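PDB 5OA9: eukaryotic translation initiation factor 2D from Homo sapiens, which delivers tRNA to the P-site of the eukaryotic ribosome without GTP, during initiation complex formation on some specific RNAs. Local coordinates for residues E34-V39 and S83-C88; V57-I62 and H74-L79; K126-V131 and Q171-Q176. All coordinates share one frame; numbering follows the deposited sequence.

Contact 1: residues E34-V39 and S83-C88; sequences EVRTIV and SLLTRC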
loop_
_atom_site.group_PDB
_atom_site.type_symbol
_atom_site.label_atom_id
_atom_site.label_comp_id
_atom_site.label_asym_id
_atom_site.label_seq_id
_atom_site.Cartn_x
_atom_site.Cartn_y
_atom_site.Cartn_z
ATOM N N GLU A 34 -11.266 10.060 6.110
ATOM C CA GLU A 34 -11.215 11.478 5.784
ATOM C C GLU A 34 -11.949 11.759 4.484
ATOM O O GLU A 34 -12.630 12.775 4.354
ATOM C CB GLU A 34 -9.778 11.962 5.665
ATOM C CG GLU A 34 -8.926 11.713 6.884
ATOM C CD GLU A 34 -7.529 12.256 6.703
ATOM O OE1 GLU A 34 -6.577 11.450 6.681
ATOM O OE2 GLU A 34 -7.389 13.492 6.571
ATOM N N VAL A 35 -11.788 10.861 3.520
ATOM C CA VAL A 35 -12.474 10.987 2.239
ATOM C C VAL A 35 -13.984 10.995 2.448
ATOM O O VAL A 35 -14.695 11.848 1.907
ATOM C CB VAL A 35 -12.085 9.844 1.278
ATOM C CG1 VAL A 35 -12.851 9.982 -0.033
ATOM C CG2 VAL A 35 -10.583 9.857 1.023
ATOM N N ARG A 36 -14.472 10.056 3.249
ATOM C CA ARG A 36 -15.898 9.989 3.546
ATOM C C ARG A 36 -16.402 11.294 4.154
ATOM O O ARG A 36 -17.416 11.839 3.720
ATOM C CB ARG A 36 -16.201 8.819 4.485
ATOM C CG ARG A 36 -16.273 7.481 3.778
ATOM C CD ARG A 36 -16.703 6.366 4.713
ATOM N NE ARG A 36 -16.973 5.138 3.973
ATOM C CZ ARG A 36 -16.039 4.272 3.593
ATOM N NH1 ARG A 36 -14.764 4.495 3.885
ATOM N NH2 ARG A 36 -16.381 3.181 2.920
ATOM N N THR A 37 -15.682 11.794 5.151
ATOM C CA THR A 37 -16.049 13.040 5.811
ATOM C C THR A 37 -16.103 14.202 4.821
ATOM O O THR A 37 -17.047 14.993 4.819
ATOM C CB THR A 37 -15.058 13.377 6.936
ATOM O OG1 THR A 37 -15.160 12.385 7.962
ATOM C CG2 THR A 37 -15.355 14.744 7.525
ATOM N N ILE A 38 -15.089 14.288 3.971
ATOM C CA ILE A 38 -14.997 15.367 2.997
ATOM C C ILE A 38 -16.163 15.320 2.008
ATOM O O ILE A 38 -16.750 16.352 1.680
ATOM C CB ILE A 38 -13.651 15.307 2.238
ATOM C CG1 ILE A 38 -12.515 15.752 3.159
ATOM C CG2 ILE A 38 -13.690 16.179 1.001
ATOM C CD1 ILE A 38 -11.141 15.256 2.725
ATOM N N VAL A 39 -16.505 14.123 1.544
ATOM C CA VAL A 39 -17.568 13.975 0.556
ATOM C C VAL A 39 -18.946 14.231 1.181
ATOM O O VAL A 39 -19.805 14.864 0.566
ATOM C CB VAL A 39 -17.524 12.575 -0.103
ATOM C CG1 VAL A 39 -18.712 12.369 -1.027
ATOM C CG2 VAL A 39 -16.219 12.396 -0.869
ATOM N N SER A 83 -22.918 4.168 -3.001
ATOM C CA SER A 83 -22.345 4.219 -4.341
ATOM C C SER A 83 -21.448 5.434 -4.508
ATOM O O SER A 83 -20.340 5.322 -5.026
ATOM C CB SER A 83 -23.445 4.235 -5.397
ATOM O OG SER A 83 -24.352 3.171 -5.185
ATOM N N LEU A 84 -21.935 6.595 -4.076
ATOM C CA LEU A 84 -21.166 7.836 -4.170
ATOM C C LEU A 84 -19.790 7.712 -3.518
ATOM O O LEU A 84 -18.771 8.088 -4.114
ATOM C CB LEU A 84 -21.945 8.988 -3.531
ATOM C CG LEU A 84 -21.195 10.318 -3.424
ATOM C CD1 LEU A 84 -20.699 10.773 -4.790
ATOM C CD2 LEU A 84 -22.101 11.372 -2.789
ATOM N N LEU A 85 -19.766 7.168 -2.303
ATOM C CA LEU A 85 -18.532 7.041 -1.536
ATOM C C LEU A 85 -17.578 6.026 -2.156
ATOM O O LEU A 85 -16.382 6.288 -2.279
ATOM C CB LEU A 85 -18.849 6.663 -0.082
ATOM C CG LEU A 85 -19.570 7.776 0.693
ATOM C CD1 LEU A 85 -19.829 7.389 2.143
ATOM C CD2 LEU A 85 -18.776 9.072 0.621
ATOM N N THR A 86 -18.112 4.875 -2.553
ATOM C CA THR A 86 -17.310 3.840 -3.200
ATOM C C THR A 86 -16.681 4.361 -4.491
ATOM O O THR A 86 -15.493 4.158 -4.739
ATOM C CB THR A 86 -18.155 2.590 -3.500
ATOM O OG1 THR A 86 -18.623 2.037 -2.267
ATOM C CG2 THR A 86 -17.331 1.542 -4.238
ATOM N N ARG A 87 -17.478 5.055 -5.300
ATOM C CA ARG A 87 -16.971 5.671 -6.521
ATOM C C ARG A 87 -15.851 6.668 -6.230
ATOM O O ARG A 87 -14.826 6.668 -6.911
ATOM C CB ARG A 87 -18.096 6.374 -7.281
ATOM C CG ARG A 87 -19.078 5.446 -7.972
ATOM C CD ARG A 87 -20.227 6.260 -8.536
ATOM N NE ARG A 87 -21.300 5.447 -9.102
ATOM C CZ ARG A 87 -21.500 5.273 -10.405
ATOM N NH1 ARG A 87 -20.692 5.847 -11.287
ATOM N NH2 ARG A 87 -22.510 4.524 -10.827
ATOM N N CYS A 88 -16.051 7.524 -5.230
ATOM C CA CYS A 88 -15.040 8.520 -4.882
ATOM C C CYS A 88 -13.710 7.857 -4.510
ATOM O O CYS A 88 -12.643 8.266 -4.981
ATOM C CB CYS A 88 -15.532 9.409 -3.738
ATOM S SG CYS A 88 -16.774 10.664 -4.247
#
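Val39 N donates to Val35 O at 2.9 Å, a routine helical bond, and the turn it closes in helix 32-45 presents the side chain of Val39 to helix 81-91. No hydrogen bond passes between segments 34-39 and 83-88; their join is made by hydrocarbon and sulfur, and Val39 is its centre. The valine holds CG1 anti to its own N (chi1 174°), which divides its two methyls between different partners. CG1 enters the angle between two leucines, lying 3.7 Å from Leu85 CD2 and 3.9 Å from Leu84 CD2. With Leu84 the meeting is tip to tip, whereas Leu85 slides past the valine in the opposite direction. CG2 instead rests on sulfur, 3.8 Å from Cys88 SG, one helical turn beyond Leu84. Both segments belong to the SWIB/MDM2 region of the factor, where these two helices pack at a steep angle: the N-to-C directions of the short segments differ by 125°, with their axes 10.2 Å apart at closest approach. Ile67 of helix 61-67 touches both Leu84 and Cys88, so a third helix joins the buried part of the contact. Val35, whose CB also points toward helix 81-91, packs on Leu89 further along that helix and on Leu30 of strand 29-30. Toward solvent, Arg36 borders the apolar patch. Its aliphatic chain, extended from CG to NE, runs at about a right angle across Leu85, with Arg36 CG 3.9 Å from Leu85 CD1. The same methyl lies obliquely to the guanidinium group, 4.1 Å from Arg36 NE.

Contact 2: residues V57-I62 and H74-L79; sequences VRLDPI and HTVMKL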
loop_
_atom_site.group_PDB
_atom_site.type_symbol
_atom_site.label_atom_id
_atom_site.label_comp_id
_atom_site.label_asym_id
_atom_site.label_seq_id
_atom_site.Cartn_x
_atom_site.Cartn_y
_atom_site.Cartn_z
ATOM N N VAL A 57 -27.979 11.531 -2.886
ATOM C CA VAL A 57 -27.285 12.772 -3.230
ATOM C C VAL A 57 -27.476 13.150 -4.696
ATOM O O VAL A 57 -27.082 12.404 -5.594
ATOM C CB VAL A 57 -25.774 12.675 -2.955
ATOM C CG1 VAL A 57 -25.086 13.971 -3.338
ATOM C CG2 VAL A 57 -25.512 12.325 -1.490
ATOM N N ARG A 58 -28.063 14.318 -4.935
ATOM C CA ARG A 58 -28.175 14.837 -6.290
ATOM C C ARG A 58 -26.809 15.340 -6.758
ATOM O O ARG A 58 -26.180 16.160 -6.093
ATOM C CB ARG A 58 -29.217 15.958 -6.363
ATOM C CG ARG A 58 -29.411 16.524 -7.765
ATOM C CD ARG A 58 -30.314 17.751 -7.770
ATOM N NE ARG A 58 -29.770 18.844 -6.967
ATOM C CZ ARG A 58 -28.847 19.703 -7.390
ATOM N NH1 ARG A 58 -28.347 19.599 -8.617
ATOM N NH2 ARG A 58 -28.418 20.666 -6.586
ATOM N N LEU A 59 -26.355 14.843 -7.902
ATOM C CA LEU A 59 -25.037 15.199 -8.418
ATOM C C LEU A 59 -25.003 16.584 -9.072
ATOM O O LEU A 59 -25.791 16.874 -9.971
ATOM C CB LEU A 59 -24.569 14.146 -9.423
ATOM C CG LEU A 59 -24.677 12.700 -8.936
ATOM C CD1 LEU A 59 -24.054 11.749 -9.942
ATOM C CD2 LEU A 59 -24.038 12.534 -7.560
ATOM N N ASP A 60 -24.082 17.429 -8.616
ATOM C CA ASP A 60 -23.830 18.718 -9.256
ATOM C C ASP A 60 -22.768 18.500 -10.349
ATOM O O ASP A 60 -22.218 17.404 -10.438
ATOM C CB ASP A 60 -23.394 19.761 -8.213
ATOM C CG ASP A 60 -22.051 19.439 -7.572
ATOM O OD1 ASP A 60 -21.602 18.277 -7.655
ATOM O OD2 ASP A 60 -21.445 20.357 -6.976
ATOM N N PRO A 61 -22.500 19.512 -11.197
ATOM C CA PRO A 61 -21.523 19.293 -12.273
ATOM C C PRO A 61 -20.132 18.843 -11.809
ATOM O O PRO A 61 -19.453 18.134 -12.554
ATOM C CB PRO A 61 -21.440 20.667 -12.965
ATOM C CG PRO A 61 -22.267 21.611 -12.127
ATOM C CD PRO A 61 -23.254 20.760 -11.411
ATOM N N ILE A 62 -19.717 19.234 -10.609
ATOM C CA ILE A 62 -18.413 18.819 -10.102
ATOM C C ILE A 62 -18.398 17.314 -9.848
ATOM O O ILE A 62 -17.465 16.622 -10.248
ATOM C CB ILE A 62 -18.037 19.584 -8.816
ATOM C CG1 ILE A 62 -17.598 21.008 -9.179
ATOM C CG2 ILE A 62 -16.926 18.866 -8.066
ATOM C CD1 ILE A 62 -17.157 21.844 -7.995
ATOM N N HIS A 74 -25.046 12.062 -18.657
ATOM C CA HIS A 74 -26.349 12.715 -18.737
ATOM C C HIS A 74 -27.485 11.717 -18.541
ATOM O O HIS A 74 -28.478 11.742 -19.266
ATOM C CB HIS A 74 -26.506 13.437 -20.077
ATOM C CG HIS A 74 -25.717 14.707 -20.178
ATOM N ND1 HIS A 74 -24.356 14.757 -19.966
ATOM C CD2 HIS A 74 -26.100 15.973 -20.468
ATOM C CE1 HIS A 74 -23.935 16.001 -20.121
ATOM N NE2 HIS A 74 -24.974 16.758 -20.426
ATOM N N THR A 75 -27.334 10.842 -17.553
ATOM C CA THR A 75 -28.350 9.840 -17.252
ATOM C C THR A 75 -28.570 9.713 -15.744
ATOM O O THR A 75 -29.682 9.902 -15.251
ATOM C CB THR A 75 -27.968 8.464 -17.824
ATOM O OG1 THR A 75 -27.719 8.580 -19.230
ATOM C CG2 THR A 75 -29.088 7.464 -17.593
ATOM N N VAL A 76 -27.503 9.390 -15.020
ATOM C CA VAL A 76 -27.552 9.271 -13.565
ATOM C C VAL A 76 -27.586 10.647 -12.901
ATOM O O VAL A 76 -26.635 11.419 -13.011
ATOM C CB VAL A 76 -26.346 8.479 -13.027
ATOM C CG1 VAL A 76 -26.392 8.398 -11.508
ATOM C CG2 VAL A 76 -26.304 7.090 -13.645
ATOM N N MET A 77 -28.680 10.945 -12.207
ATOM C CA MET A 77 -28.865 12.255 -11.586
ATOM C C MET A 77 -28.593 12.227 -10.083
ATOM O O MET A 77 -28.195 13.230 -9.493
ATOM C CB MET A 77 -30.288 12.760 -11.838
ATOM C CG MET A 77 -30.790 12.535 -13.256
ATOM S SD MET A 77 -29.791 13.373 -14.497
ATOM C CE MET A 77 -29.927 15.072 -13.951
ATOM N N LYS A 78 -28.834 11.073 -9.471
ATOM C CA LYS A 78 -28.656 10.904 -8.033
ATOM C C LYS A 78 -27.929 9.597 -7.741
ATOM O O LYS A 78 -28.042 8.635 -8.499
ATOM C CB LYS A 78 -30.003 10.909 -7.302
ATOM C CG LYS A 78 -30.902 12.099 -7.592
ATOM C CD LYS A 78 -32.263 11.914 -6.923
ATOM C CE LYS A 78 -33.241 13.005 -7.323
ATOM N NZ LYS A 78 -34.560 12.820 -6.651
ATOM N N LEU A 79 -27.187 9.571 -6.638
ATOM C CA LEU A 79 -26.573 8.342 -6.154
ATOM C C LEU A 79 -26.796 8.210 -4.663
ATOM O O LEU A 79 -26.771 9.210 -3.942
ATOM C CB LEU A 79 -25.068 8.310 -6.443
ATOM C CG LEU A 79 -24.615 8.119 -7.887
ATOM C CD1 LEU A 79 -23.120 8.347 -7.972
ATOM C CD2 LEU A 79 -24.973 6.725 -8.386
HETATM O O HOH W 1 -27.746 15.616 -11.143
#
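Met77 O takes two donors: Leu59 N at 2.9 Å, nearly straight (171°), and a water that also donates to Leu59 O at 2.6 Å. The water thereby bridges the two backbones just where the strand pairing ends. Before it, Val57 and Leu79 form an antiparallel hydrogen-bonded pair, with Val57 N 2.8 Å from Leu79 O and Leu79 N 3.0 Å from Val57 O. Between this pair and the Leu59-Met77 bond, Arg58 faces Lys78 as a non-hydrogen-bonded pair, and Lys78 CA approaches Val57 O as a CA-H...O contact. Leu59 CG lies 3.6 Å from Met77 O, and Leu59 CD1 meets Leu79 CD1 at 4.0 Å.

In the next shell, Asp60 is the N-cap of helix 61-67: OD1 accepts from Leu63 N, while OD2 bonds Tyr42 OH of helix 32-45. Lys78 NZ forms a salt bridge with Asp50. The buried face of this small two-stranded sheet, carrying Val57 and Leu79, lies against all three helices of the domain: Val57 touches Ala43 in helix 32-45 and Trp81 in helix 81-91, and Leu79 touches Ile67 in helix 61-67.

Contact 3: residues K126-V131 and Q171-Q176; sequences KKVTVV and QIQGNQ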
loop_
_atom_site.group_PDB
_atom_site.type_symbol
_atom_site.label_atom_id
_atom_site.label_comp_id
_atom_site.label_asym_id
_atom_site.label_seq_id
_atom_site.Cartn_x
_atom_site.Cartn_y
_atom_site.Cartn_z
ATOM N N LYS A 126 23.323 -27.086 -2.927
ATOM C CA LYS A 126 23.663 -25.789 -2.354
ATOM C C LYS A 126 22.554 -24.781 -2.619
ATOM O O LYS A 126 22.392 -24.301 -3.741
ATOM C CB LYS A 126 24.984 -25.274 -2.925
ATOM C CG LYS A 126 26.183 -26.144 -2.594
ATOM C CD LYS A 126 27.457 -25.558 -3.181
ATOM C CE LYS A 126 28.674 -26.383 -2.796
ATOM N NZ LYS A 126 28.874 -26.407 -1.322
ATOM N N LYS A 127 21.788 -24.456 -1.586
ATOM C CA LYS A 127 20.677 -23.535 -1.761
ATOM C C LYS A 127 21.078 -22.077 -1.548
ATOM O O LYS A 127 22.106 -21.772 -0.941
ATOM C CB LYS A 127 19.527 -23.892 -0.818
ATOM C CG LYS A 127 18.824 -25.193 -1.166
ATOM C CD LYS A 127 17.502 -25.309 -0.432
ATOM C CE LYS A 127 16.787 -26.607 -0.767
ATOM N NZ LYS A 127 17.375 -27.769 -0.056
ATOM N N VAL A 128 20.249 -21.187 -2.072
ATOM C CA VAL A 128 20.421 -19.755 -1.872
ATOM C C VAL A 128 19.070 -19.194 -1.480
ATOM O O VAL A 128 18.057 -19.553 -2.070
ATOM C CB VAL A 128 20.949 -19.043 -3.136
ATOM C CG1 VAL A 128 20.930 -17.526 -2.936
ATOM C CG2 VAL A 128 22.355 -19.527 -3.481
ATOM N N THR A 129 19.053 -18.341 -0.461
ATOM C CA THR A 129 17.821 -17.717 0.003
ATOM C C THR A 129 17.685 -16.373 -0.693
ATOM O O THR A 129 18.643 -15.596 -0.715
ATOM C CB THR A 129 17.830 -17.565 1.541
ATOM O OG1 THR A 129 18.030 -18.857 2.145
ATOM C CG2 THR A 129 16.513 -16.947 2.039
ATOM N N VAL A 130 16.524 -16.120 -1.303
ATOM C CA VAL A 130 16.300 -14.892 -2.073
ATOM C C VAL A 130 15.138 -14.089 -1.496
ATOM O O VAL A 130 14.043 -14.617 -1.270
ATOM C CB VAL A 130 16.026 -15.205 -3.567
ATOM C CG1 VAL A 130 15.727 -13.928 -4.358
ATOM C CG2 VAL A 130 17.198 -15.960 -4.187
ATOM N N VAL A 131 15.379 -12.805 -1.257
ATOM C CA VAL A 131 14.405 -11.957 -0.584
ATOM C C VAL A 131 14.034 -10.750 -1.435
ATOM O O VAL A 131 14.890 -9.910 -1.736
ATOM C CB VAL A 131 14.941 -11.469 0.780
ATOM C CG1 VAL A 131 13.828 -10.784 1.563
ATOM C CG2 VAL A 131 15.518 -12.635 1.574
ATOM N N GLN A 171 20.369 -11.811 -1.622
ATOM C CA GLN A 171 20.676 -13.235 -1.699
ATOM C C GLN A 171 21.579 -13.642 -0.552
ATOM O O GLN A 171 22.597 -13.000 -0.294
ATOM C CB GLN A 171 21.338 -13.571 -3.032
ATOM C CG GLN A 171 20.474 -13.211 -4.220
ATOM C CD GLN A 171 21.156 -13.462 -5.544
ATOM O OE1 GLN A 171 20.727 -12.951 -6.574
ATOM N NE2 GLN A 171 22.224 -14.253 -5.527
ATOM N N ILE A 172 21.204 -14.713 0.141
ATOM C CA ILE A 172 22.048 -15.256 1.196
ATOM C C ILE A 172 22.392 -16.709 0.888
ATOM O O ILE A 172 21.512 -17.502 0.536
ATOM C CB ILE A 172 21.364 -15.164 2.575
ATOM C CG1 ILE A 172 20.643 -13.821 2.744
ATOM C CG2 ILE A 172 22.383 -15.386 3.681
ATOM C CD1 ILE A 172 19.125 -13.886 2.480
ATOM N N GLN A 173 23.674 -17.050 0.991
ATOM C CA GLN A 173 24.105 -18.428 0.782
ATOM C C GLN A 173 23.449 -19.335 1.811
ATOM O O GLN A 173 23.360 -18.983 2.987
ATOM C CB GLN A 173 25.629 -18.543 0.870
ATOM C CG GLN A 173 26.377 -17.831 -0.254
ATOM C CD GLN A 173 26.032 -18.377 -1.628
ATOM O OE1 GLN A 173 25.944 -19.588 -1.825
ATOM N NE2 GLN A 173 25.829 -17.480 -2.587
ATOM N N GLY A 174 22.980 -20.494 1.364
ATOM C CA GLY A 174 22.360 -21.458 2.258
ATOM C C GLY A 174 20.866 -21.247 2.456
ATOM O O GLY A 174 20.259 -20.347 1.868
ATOM N N ASN A 175 20.274 -22.098 3.290
ATOM C CA ASN A 175 18.847 -22.050 3.601
ATOM C C ASN A 175 18.616 -21.228 4.865
ATOM O O ASN A 175 18.796 -21.744 5.971
ATOM C CB ASN A 175 18.320 -23.480 3.779
ATOM C CG ASN A 175 16.814 -23.554 3.912
ATOM O OD1 ASN A 175 16.147 -22.580 4.256
ATOM N ND2 ASN A 175 16.268 -24.742 3.658
ATOM N N GLN A 176 18.220 -19.963 4.708
ATOM C CA GLN A 176 18.172 -19.039 5.840
ATOM C C GLN A 176 16.779 -18.467 6.088
ATOM O O GLN A 176 16.635 -17.415 6.718
ATOM C CB GLN A 176 19.163 -17.883 5.623
ATOM C CG GLN A 176 20.538 -18.307 5.135
ATOM C CD GLN A 176 21.354 -19.053 6.172
ATOM O OE1 GLN A 176 20.968 -19.156 7.335
ATOM N NE2 GLN A 176 22.504 -19.576 5.749
HETATM O O HOH W 2 18.226 -27.050 3.020
#
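Lys127 meets the second segment at both ends of the residue. Asn175 ND2 and, at a longer distance, Lys127 NZ both donate to one water, and the carbonyl O of Lys127 accepts from Gly174 N at 2.8 Å, a bond bent to 138° at the hydrogen, just past the end of strand 168-173. Next, Val128 stands as a non-hydrogen-bonded pair with Gln173 and spreads its methyls along the adjacent strand: CG1 lies 4.0 Å from Gln171 CB, and CG2 lies 4.0 Å from Gln173 OE1. Thr129 then pairs with Ile172 through two backbone bonds, Thr129 N to Ile172 O and Ile172 N to Thr129 O, each of 2.8 Å and in the carbonyl plane. These strands, 126-132 and 168-173, are antiparallel neighbours in the mixed sheet of the SUI1 domain, the open-faced alpha/beta sandwich also known from eIF1. The threonine hydroxyl sits beside its own N (chi1 -57°), directed at the turn after strand 168-173. There OG1 donates to Gly174 O at 2.7 Å and accepts from Gln176 N at 2.8 Å, so one side chain fastens both ends of the bend leading into helix 177-187. Gly174 makes that bend at a positive phi, and Gln176, the N-cap residue, folds its amide back so that NE2 donates to Gln173 O. Val130 leans on the aliphatic part of Gln171, whose OE1 is hydrogen-bonded to Gln169 NE2. On the face of Thr129, Val131 CG2 packs 3.9 Å from Ile172 CD1, and Ile172 also touches Leu148 of helix 141-152.

In the fold
The chain is the C-terminal part of the factor, and its contacts fall in two separate domains. From the N terminus, helix 32-45 opens contact 1, strand 56-58 then opens contact 2, strand 78-80 closes contact 2, and helix 81-91 closes contact 1. Contact 2 therefore closes a smaller loop within the one that contact 1 closes. The two also touch in space, Leu84 packing on Val57 and Arg87 on Leu79, within one SWIB/MDM2 unit. Contact 3 follows in series, joining strand 126-132 of the SUI1 domain to the end of strand 168-173 and the turn before helix 177-187. Its centre lies about 46 Å from that of contact 1 and about 57 Å from that of contact 2.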